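Local coordinates for protein cephalosporin acylase (Bacillus halodurans, PDB 2NLZ) that is of unproven activity but probably hydrolyses amide bonds as an Ntn-type acylase of the gamma-glutamyltranspeptidase family, at residues P254-I257 with Y262-W265; V264-P269 with Q446-V451. The protein carries 1 engineered substitution. All blocks are in the same frame, centred on the assembly; numbering follows the deposited sequence.

Both contacts use strand 262-266, in two different ways. Interaction 1 pairs its residues 262-265 with the adjoining hairpin strand and is the larger and less buried of the two; it mixes backbone hydrogen bonds with an arginine-serine grip and packing against an indole. Interaction 2 starts at Glu266 of the same strand, deeper in the molecule, and crosses to helix 444-457 through a buried carboxylate-imidazole hydrogen bond. Their centres lie about 8 Å apart, and they meet directly where Ile255 O lies 3.0 Å from Glu266 N, a probable hydrogen bond. Strand-to-strand pairing in the first thus gives way to strand-to-helix bonding in the second.

Interaction 1 of 2, residues P254-I257 with Y262-W265; sequences PISI and YRVW
Ser256 lays its CB over one face of the Trp265 indole, 3.4 Å from the centroid of the six-membered ring and only 12° off the ring normal, a CH-pi contact. The same ring is approached at its edge by Pro254 O, which is 3.5 Å from CZ3, while Pro254 CB packs on CE3. With chi1 at 73°, the Ser256 hydroxyl sits between its backbone N and carbonyl carbon and is directed to Arg263. There the guanidinium takes OG side-on with two nitrogens, and OG lies in the guanidinium plane. Arg263 NE donates to Ser256 OG over 2.8 Å at 161°. Arg263 NH2 reaches the same Ser256 OG at a longer 3.2 Å and a more bent angle. Ile257 C sits over one face of that group. These residues belong to the beta hairpin of strands 250-259 and 262-266, part of the sheet structure of an Ntn-hydrolase fold, and the backbones run roughly antiparallel. Val264 N donates to Ile257 O at 3.1 Å; the return bond, Ile257 N to Val264 O, is weak. Ile257 and Val264 turn to the other side of the sheet, where Ile257 meets Leu277 of helix 274-283. On its far flank, strand 262-266 bonds through Arg263 and Trp265 to strand 424-428.

Interaction 2 of 2, residues V264-P269 with Q446-V451; sequences VWEIPP and QGHMQV
Glu266 and His448 make up this whole contact, sharing its small buried surface almost equally. The motif is a His-carboxylate hydrogen bond, and it runs from Glu266, on strand 262-266, to helix 444-457, tying a sheet element to a helix of the Ntn-hydrolase fold, where helices pack on the outer faces of a beta sandwich. On that helix, Gln446 O accepts both Gln450 N, at 3.0 Å, and Gln450 NE2, also at 3.0 Å, the two donors arriving from opposite faces of the carbonyl plane. The glutamate reaches out from the strand and the imidazole from the helix, so the side chains meet head on between them. The glutamate chain already heads for the helix from CB onward, and its bend at chi2, -78°, brings the carboxylate to the level of His448 ND1. His448 ND1 donates to Glu266 OE2 over 2.6 Å with an N-H...O angle of 159°. Glu266 OE2 accepts it with its syn lone pair, on the side of OE1. The two flat groups are not coplanar, being turned 35° against each other. Put in place of Glu266, an alanine removes the carboxylate, which would probably leave His448 ND1 without its acceptor and the imidazole freer to turn. Because both residues are buried, the carboxylate is likely to polarise the ring and may favour its protonated form. Ile422 and Ala276 each touch both side chains, and Phe436 meets the imidazole edge-to-face. Glu266 OE2 itself lies at the edge of the imidazole and in the ring plane, 3.3 Å from His448 CE1.

Interaction 1 of 2, residues P254-I257 with Y262-W265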
loop_
_atom_site.group_PDB
_atom_site.type_symbol
_atom_site.label_atom_id
_atom_site.label_comp_id
_atom_site.label_asym_id
_atom_site.label_seq_id
_atom_site.Cartn_x
_atom_site.Cartn_y
_atom_site.Cartn_z
ATOM N N PRO D 254 -40.804 -9.844 10.938
ATOM C CA PRO D 254 -39.515 -9.124 10.922
ATOM C C PRO D 254 -39.587 -7.738 11.570
ATOM O O PRO D 254 -40.620 -7.054 11.480
ATOM C CB PRO D 254 -39.184 -8.997 9.431
ATOM C CG PRO D 254 -40.469 -9.227 8.716
ATOM C CD PRO D 254 -41.276 -10.157 9.578
ATOM N N ILE D 255 -38.486 -7.359 12.222
ATOM C CA ILE D 255 -38.345 -6.080 12.921
ATOM C C ILE D 255 -37.382 -5.163 12.174
ATOM O O ILE D 255 -36.488 -5.632 11.461
ATOM C CB ILE D 255 -37.836 -6.279 14.364
ATOM C CG1 ILE D 255 -36.607 -7.200 14.383
ATOM C CG2 ILE D 255 -38.964 -6.814 15.258
ATOM C CD1 ILE D 255 -35.919 -7.277 15.731
ATOM N N SER D 256 -37.569 -3.857 12.343
ATOM C CA SER D 256 -36.751 -2.881 11.633
ATOM C C SER D 256 -36.471 -1.588 12.389
ATOM O O SER D 256 -36.947 -1.362 13.504
ATOM C CB SER D 256 -37.361 -2.541 10.268
ATOM O OG SER D 256 -38.507 -1.730 10.408
ATOM N N ILE D 257 -35.689 -0.745 11.735
ATOM C CA ILE D 257 -35.247 0.526 12.255
ATOM C C ILE D 257 -35.231 1.437 11.041
ATOM O O ILE D 257 -34.932 0.976 9.933
ATOM C CB ILE D 257 -33.823 0.386 12.883
ATOM C CG1 ILE D 257 -33.919 0.076 14.384
ATOM C CG2 ILE D 257 -32.926 1.611 12.602
ATOM C CD1 ILE D 257 -34.903 0.958 15.158
ATOM N N TYR D 262 -33.842 4.703 4.902
ATOM C CA TYR D 262 -33.901 3.274 4.637
ATOM C C TYR D 262 -34.472 2.557 5.858
ATOM O O TYR D 262 -34.515 3.120 6.958
ATOM C CB TYR D 262 -32.496 2.729 4.343
ATOM C CG TYR D 262 -31.876 3.216 3.044
ATOM C CD1 TYR D 262 -31.889 2.412 1.908
ATOM C CD2 TYR D 262 -31.267 4.475 2.960
ATOM C CE1 TYR D 262 -31.323 2.845 0.717
ATOM C CE2 TYR D 262 -30.696 4.921 1.770
ATOM C CZ TYR D 262 -30.730 4.097 0.654
ATOM O OH TYR D 262 -30.174 4.511 -0.532
ATOM N N ARG D 263 -34.915 1.321 5.662
ATOM C CA ARG D 263 -35.263 0.458 6.783
ATOM C C ARG D 263 -34.405 -0.805 6.783
ATOM O O ARG D 263 -34.330 -1.529 5.782
ATOM C CB ARG D 263 -36.757 0.126 6.800
ATOM C CG ARG D 263 -37.649 1.338 7.034
ATOM C CD ARG D 263 -38.980 0.944 7.660
ATOM N NE ARG D 263 -38.874 0.681 9.096
ATOM C CZ ARG D 263 -39.052 1.596 10.045
ATOM N NH1 ARG D 263 -39.342 2.847 9.722
ATOM N NH2 ARG D 263 -38.940 1.263 11.322
ATOM N N VAL D 264 -33.750 -1.045 7.915
ATOM C CA VAL D 264 -32.885 -2.205 8.101
ATOM C C VAL D 264 -33.663 -3.319 8.809
ATOM O O VAL D 264 -34.118 -3.144 9.940
ATOM C CB VAL D 264 -31.636 -1.837 8.920
ATOM C CG1 VAL D 264 -30.674 -2.998 8.966
ATOM C CG2 VAL D 264 -30.960 -0.636 8.322
ATOM N N TRP D 265 -33.809 -4.459 8.140
ATOM C CA TRP D 265 -34.621 -5.549 8.671
ATOM C C TRP D 265 -33.793 -6.702 9.234
ATOM O O TRP D 265 -32.759 -7.077 8.671
ATOM C CB TRP D 265 -35.560 -6.077 7.598
ATOM C CG TRP D 265 -36.512 -5.061 7.111
ATOM C CD1 TRP D 265 -36.327 -4.201 6.076
ATOM C CD2 TRP D 265 -37.824 -4.794 7.630
ATOM N NE1 TRP D 265 -37.442 -3.408 5.912
ATOM C CE2 TRP D 265 -38.375 -3.749 6.854
ATOM C CE3 TRP D 265 -38.587 -5.337 8.673
ATOM C CZ2 TRP D 265 -39.656 -3.229 7.088
ATOM C CZ3 TRP D 265 -39.858 -4.816 8.909
ATOM C CH2 TRP D 265 -40.378 -3.770 8.116
#

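Interaction 2 of 2, residues V264-P269 with Q446-V451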
loop_
_atom_site.group_PDB
_atom_site.type_symbol
_atom_site.label_atom_id
_atom_site.label_comp_id
_atom_site.label_asym_id
_atom_site.label_seq_id
_atom_site.Cartn_x
_atom_site.Cartn_y
_atom_site.Cartn_z
ATOM N N VAL D 264 -33.750 -1.045 7.915
ATOM C CA VAL D 264 -32.885 -2.205 8.101
ATOM C C VAL D 264 -33.663 -3.319 8.809
ATOM O O VAL D 264 -34.118 -3.144 9.940
ATOM C CB VAL D 264 -31.636 -1.837 8.920
ATOM C CG1 VAL D 264 -30.674 -2.998 8.966
ATOM C CG2 VAL D 264 -30.960 -0.636 8.322
ATOM N N TRP D 265 -33.809 -4.459 8.140
ATOM C CA TRP D 265 -34.621 -5.549 8.671
ATOM C C TRP D 265 -33.793 -6.702 9.234
ATOM O O TRP D 265 -32.759 -7.077 8.671
ATOM C CB TRP D 265 -35.560 -6.077 7.598
ATOM C CG TRP D 265 -36.512 -5.061 7.111
ATOM C CD1 TRP D 265 -36.327 -4.201 6.076
ATOM C CD2 TRP D 265 -37.824 -4.794 7.630
ATOM N NE1 TRP D 265 -37.442 -3.408 5.912
ATOM C CE2 TRP D 265 -38.375 -3.749 6.854
ATOM C CE3 TRP D 265 -38.587 -5.337 8.673
ATOM C CZ2 TRP D 265 -39.656 -3.229 7.088
ATOM C CZ3 TRP D 265 -39.858 -4.816 8.909
ATOM C CH2 TRP D 265 -40.378 -3.770 8.116
ATOM N N GLU D 266 -34.259 -7.244 10.355
ATOM C CA GLU D 266 -33.697 -8.446 10.927
ATOM C C GLU D 266 -34.847 -9.367 11.369
ATOM O O GLU D 266 -35.985 -8.914 11.546
ATOM C CB GLU D 266 -32.832 -8.100 12.147
ATOM C CG GLU D 266 -31.645 -7.174 11.893
ATOM C CD GLU D 266 -30.438 -7.862 11.264
ATOM O OE1 GLU D 266 -30.346 -9.113 11.311
ATOM O OE2 GLU D 266 -29.570 -7.133 10.731
ATOM N N ILE D 267 -34.549 -10.652 11.534
ATOM C CA ILE D 267 -35.425 -11.575 12.247
ATOM C C ILE D 267 -35.494 -11.133 13.715
ATOM O O ILE D 267 -34.462 -10.783 14.299
ATOM C CB ILE D 267 -34.864 -13.016 12.177
ATOM C CG1 ILE D 267 -34.835 -13.525 10.725
ATOM C CG2 ILE D 267 -35.627 -13.968 13.116
ATOM C CD1 ILE D 267 -36.174 -13.489 9.988
ATOM N N PRO D 268 -36.707 -11.124 14.309
ATOM C CA PRO D 268 -36.916 -10.831 15.733
ATOM C C PRO D 268 -36.293 -11.874 16.661
ATOM O O PRO D 268 -35.972 -12.967 16.208
ATOM C CB PRO D 268 -38.443 -10.861 15.869
ATOM C CG PRO D 268 -38.885 -11.724 14.781
ATOM C CD PRO D 268 -37.987 -11.387 13.634
ATOM N N PRO D 269 -36.106 -11.524 17.949
ATOM C CA PRO D 269 -35.585 -12.367 19.018
ATOM C C PRO D 269 -35.901 -13.857 18.985
ATOM O O PRO D 269 -36.874 -14.299 18.364
ATOM C CB PRO D 269 -36.156 -11.710 20.257
ATOM C CG PRO D 269 -36.013 -10.282 19.940
ATOM C CD PRO D 269 -36.359 -10.165 18.466
ATOM N N GLN D 446 -22.045 -6.958 14.094
ATOM C CA GLN D 446 -20.996 -5.983 13.819
ATOM C C GLN D 446 -20.767 -5.840 12.322
ATOM O O GLN D 446 -20.602 -4.720 11.815
ATOM C CB GLN D 446 -19.712 -6.363 14.547
ATOM C CG GLN D 446 -19.967 -6.797 15.990
ATOM C CD GLN D 446 -18.699 -6.906 16.825
ATOM O OE1 GLN D 446 -17.870 -5.984 16.868
ATOM N NE2 GLN D 446 -18.553 -8.039 17.514
ATOM N N GLY D 447 -20.797 -6.973 11.619
ATOM C CA GLY D 447 -20.724 -6.993 10.155
ATOM C C GLY D 447 -21.945 -6.393 9.475
ATOM O O GLY D 447 -21.836 -5.758 8.424
ATOM N N HIS D 448 -23.107 -6.603 10.082
ATOM C CA HIS D 448 -24.341 -5.972 9.633
ATOM C C HIS D 448 -24.258 -4.448 9.801
ATOM O O HIS D 448 -24.671 -3.696 8.916
ATOM C CB HIS D 448 -25.536 -6.521 10.412
ATOM C CG HIS D 448 -26.043 -7.834 9.904
ATOM N ND1 HIS D 448 -27.380 -8.162 9.907
ATOM C CD2 HIS D 448 -25.399 -8.899 9.368
ATOM C CE1 HIS D 448 -27.538 -9.372 9.401
ATOM N NE2 HIS D 448 -26.350 -9.845 9.074
ATOM N N MET D 449 -23.716 -3.990 10.926
ATOM C CA MET D 449 -23.601 -2.554 11.144
ATOM C C MET D 449 -22.643 -1.945 10.138
ATOM O O MET D 449 -22.898 -0.855 9.618
ATOM C CB MET D 449 -23.141 -2.215 12.565
ATOM C CG MET D 449 -23.408 -0.756 12.927
ATOM S SD MET D 449 -22.778 -0.095 14.500
ATOM C CE MET D 449 -21.083 -0.547 14.345
ATOM N N GLN D 450 -21.552 -2.658 9.854
ATOM C CA GLN D 450 -20.548 -2.135 8.933
ATOM C C GLN D 450 -21.062 -2.052 7.499
ATOM O O GLN D 450 -20.972 -0.977 6.908
ATOM C CB GLN D 450 -19.206 -2.862 9.060
ATOM C CG GLN D 450 -18.478 -2.501 10.357
ATOM C CD GLN D 450 -17.357 -3.471 10.715
ATOM O OE1 GLN D 450 -16.272 -3.417 10.141
ATOM N NE2 GLN D 450 -17.605 -4.339 11.686
ATOM N N VAL D 451 -21.655 -3.130 6.964
ATOM C CA VAL D 451 -22.170 -3.069 5.584
ATOM C C VAL D 451 -23.298 -2.048 5.446
ATOM O O VAL D 451 -23.405 -1.389 4.408
ATOM C CB VAL D 451 -22.609 -4.442 4.959
ATOM C CG1 VAL D 451 -21.511 -5.480 5.063
ATOM C CG2 VAL D 451 -23.882 -4.952 5.579
#